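Local coordinates for protein AHL synthase (Burkholderia glumae, PDB 3P2H) that probably makes N-acyl-homoserine lactone quorum-sensing signals from a fatty acyl group carried on acyl carrier protein and S-adenosyl-L-methionine, at residues L71-P76 with A95-L100. The protein carries 3 engineered substitutions. Numbering follows the deposited sequence.
Sequences LPTTRP and AHVWEL. With NOO (N-(3-oxocyclohex-1-en-1-yl)octanamide), chain C.
Ala-95, in the loop just before its strand, meets Thr-74, in the turn that follows the other strand, with Ala-95 N 3.8 Å from Thr-74 CG2. At Val-97 one carbonyl serves several donors: Thr-73 N reaches Val-97 O at 3.1 Å, Thr-73 OG1 reaches the same oxygen at 2.7 Å from above the carbonyl plane, and a water donates as well. Threonine suits this spot because, with OG1 between the backbone N and the carbonyl carbon (chi1 53°), its hydroxyl bonds while its CG2 packs on Val-97 CG1. Trp-98 lays its indole over Pro-72, whose CA sits 3.8 Å from the centroid of the five-membered ring in a CH-pi contact; proline, lacking an N-H, fits a non-hydrogen-bonded site. Glu-99 and Leu-71 form the next, hydrogen-bonded pair, Glu-99 N to Leu-71 O at 2.6 Å and Leu-71 N to Glu-99 O at 3.0 Å. Their side chains run side by side on the sheet face opposite the indole, and the buried Glu-99 carboxylate accepts from Leu-79 N through OE2. Beyond, Leu-100 packs CB against C13 of the inhibitor's octanoyl tail at 3.5 Å. This is antiparallel pairing within the mixed central sheet of an acetyltransferase-like autoinducer synthase, leading into its inhibitor pocket.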
loop_
_atom_site.group_PDB
_atom_site.type_symbol
_atom_site.label_atom_id
_atom_site.label_comp_id
_atom_site.label_asym_id
_atom_site.label_seq_id
_atom_site.Cartn_x
_atom_site.Cartn_y
_atom_site.Cartn_z
ATOM N N LEU A 71 -7.363 2.066 -0.370
ATOM C CA LEU A 71 -8.792 1.799 -0.503
ATOM C C LEU A 71 -9.500 2.025 0.821
ATOM O O LEU A 71 -8.960 1.714 1.873
ATOM C CB LEU A 71 -9.031 0.349 -0.931
ATOM C CG LEU A 71 -8.586 -0.108 -2.319
ATOM C CD1 LEU A 71 -8.684 -1.630 -2.395
ATOM C CD2 LEU A 71 -9.454 0.558 -3.385
ATOM N N PRO A 72 -10.721 2.577 0.785
ATOM C CA PRO A 72 -11.457 2.806 2.029
ATOM C C PRO A 72 -12.049 1.465 2.454
ATOM O O PRO A 72 -12.477 0.683 1.604
ATOM C CB PRO A 72 -12.530 3.808 1.610
ATOM C CG PRO A 72 -12.848 3.377 0.215
ATOM C CD PRO A 72 -11.470 3.092 -0.377
ATOM N N THR A 73 -12.077 1.183 3.751
ATOM C CA THR A 73 -12.627 -0.092 4.195
ATOM C C THR A 73 -14.151 -0.156 4.099
ATOM O O THR A 73 -14.738 -1.230 4.244
ATOM C CB THR A 73 -12.208 -0.423 5.631
ATOM O OG1 THR A 73 -12.535 0.671 6.493
ATOM C CG2 THR A 73 -10.711 -0.716 5.692
ATOM N N THR A 74 -14.791 0.984 3.855
ATOM C CA THR A 74 -16.241 1.009 3.730
ATOM C C THR A 74 -16.650 0.427 2.375
ATOM O O THR A 74 -17.834 0.265 2.086
ATOM C CB THR A 74 -16.793 2.431 3.851
ATOM O OG1 THR A 74 -16.169 3.266 2.877
ATOM C CG2 THR A 74 -16.534 2.986 5.242
ATOM N N ARG A 75 -15.658 0.130 1.543
ATOM C CA ARG A 75 -15.913 -0.466 0.236
ATOM C C ARG A 75 -15.100 -1.749 0.162
ATOM O O ARG A 75 -14.218 -1.973 0.987
ATOM C CB ARG A 75 -15.518 0.492 -0.892
ATOM C CG ARG A 75 -16.432 1.706 -0.998
ATOM C CD ARG A 75 -16.192 2.497 -2.278
ATOM N NE ARG A 75 -16.953 3.742 -2.267
ATOM C CZ ARG A 75 -16.973 4.631 -3.254
ATOM N NH1 ARG A 75 -16.267 4.425 -4.359
ATOM N NH2 ARG A 75 -17.704 5.733 -3.132
ATOM N N PRO A 76 -15.390 -2.613 -0.820
ATOM C CA PRO A 76 -14.658 -3.876 -0.955
ATOM C C PRO A 76 -13.141 -3.721 -0.966
ATOM O O PRO A 76 -12.615 -2.829 -1.629
ATOM C CB PRO A 76 -15.184 -4.435 -2.273
ATOM C CG PRO A 76 -16.600 -3.923 -2.308
ATOM C CD PRO A 76 -16.424 -2.492 -1.866
ATOM N N ALA A 95 -14.918 4.549 8.310
ATOM C CA ALA A 95 -14.418 5.706 7.588
ATOM C C ALA A 95 -13.031 6.051 8.135
ATOM O O ALA A 95 -12.248 6.735 7.480
ATOM C CB ALA A 95 -15.360 6.874 7.768
ATOM N N HIS A 96 -12.725 5.563 9.334
ATOM C CA HIS A 96 -11.434 5.850 9.950
ATOM C C HIS A 96 -10.335 4.865 9.589
ATOM O O HIS A 96 -9.209 5.004 10.061
ATOM C CB HIS A 96 -11.564 5.900 11.477
ATOM C CG HIS A 96 -12.457 6.994 11.976
ATOM N ND1 HIS A 96 -12.684 8.154 11.269
ATOM C CD2 HIS A 96 -13.145 7.121 13.136
ATOM C CE1 HIS A 96 -13.471 8.949 11.970
ATOM N NE2 HIS A 96 -13.765 8.347 13.107
ATOM N N VAL A 97 -10.656 3.864 8.773
ATOM C CA VAL A 97 -9.667 2.869 8.370
ATOM C C VAL A 97 -9.610 2.693 6.851
ATOM O O VAL A 97 -10.638 2.510 6.197
ATOM C CB VAL A 97 -9.956 1.487 8.999
ATOM C CG1 VAL A 97 -8.889 0.491 8.570
ATOM C CG2 VAL A 97 -9.990 1.590 10.508
ATOM N N TRP A 98 -8.399 2.756 6.307
ATOM C CA TRP A 98 -8.165 2.580 4.875
ATOM C C TRP A 98 -7.172 1.434 4.718
ATOM O O TRP A 98 -6.341 1.215 5.596
ATOM C CB TRP A 98 -7.571 3.853 4.253
ATOM C CG TRP A 98 -8.590 4.879 3.845
ATOM C CD1 TRP A 98 -9.499 5.501 4.652
ATOM C CD2 TRP A 98 -8.813 5.388 2.524
ATOM N NE1 TRP A 98 -10.276 6.365 3.913
ATOM C CE2 TRP A 98 -9.876 6.313 2.604
ATOM C CE3 TRP A 98 -8.218 5.150 1.278
ATOM C CZ2 TRP A 98 -10.360 6.998 1.487
ATOM C CZ3 TRP A 98 -8.701 5.833 0.163
ATOM C CH2 TRP A 98 -9.762 6.744 0.278
ATOM N N GLU A 99 -7.263 0.704 3.613
ATOM C CA GLU A 99 -6.352 -0.406 3.373
ATOM C C GLU A 99 -5.214 -0.028 2.440
ATOM O O GLU A 99 -5.434 0.549 1.371
ATOM C CB GLU A 99 -7.074 -1.611 2.765
ATOM C CG GLU A 99 -6.104 -2.748 2.451
ATOM C CD GLU A 99 -6.679 -3.793 1.520
ATOM O OE1 GLU A 99 -7.107 -3.422 0.414
ATOM O OE2 GLU A 99 -6.691 -4.985 1.890
ATOM N N LEU A 100 -3.999 -0.374 2.847
ATOM C CA LEU A 100 -2.814 -0.111 2.046
ATOM C C LEU A 100 -2.414 -1.436 1.409
ATOM O O LEU A 100 -2.218 -2.422 2.113
ATOM C CB LEU A 100 -1.677 0.406 2.934
ATOM C CG LEU A 100 -0.340 0.688 2.242
ATOM C CD1 LEU A 100 -0.530 1.747 1.168
ATOM C CD2 LEU A 100 0.689 1.148 3.272
HETATM C C1 NOO C . 7.527 -5.868 -0.531
HETATM O O1 NOO C . 8.495 -6.157 0.166
HETATM C C2 NOO C . 6.168 -5.520 0.063
HETATM C C3 NOO C . 4.969 -5.789 -0.610
HETATM C C4 NOO C . 5.068 -6.253 -2.078
HETATM C C5 NOO C . 6.326 -5.705 -2.861
HETATM C C6 NOO C . 7.667 -5.886 -2.085
HETATM N N7 NOO C . 3.633 -5.677 -0.034
HETATM C C8 NOO C . 2.392 -5.142 -0.472
HETATM O O8 NOO C . 1.854 -5.415 -1.540
HETATM C C9 NOO C . 1.629 -4.147 0.430
HETATM C C10 NOO C . 2.051 -3.953 1.910
HETATM C C11 NOO C . 0.816 -3.533 2.752
HETATM C C12 NOO C . 1.156 -2.480 3.822
HETATM C C13 NOO C . -0.066 -2.183 4.717
HETATM C C14 NOO C . 0.358 -1.814 6.151
HETATM C C15 NOO C . -0.826 -1.294 6.973
HETATM O O HOH W 1 -12.970 3.851 4.623
#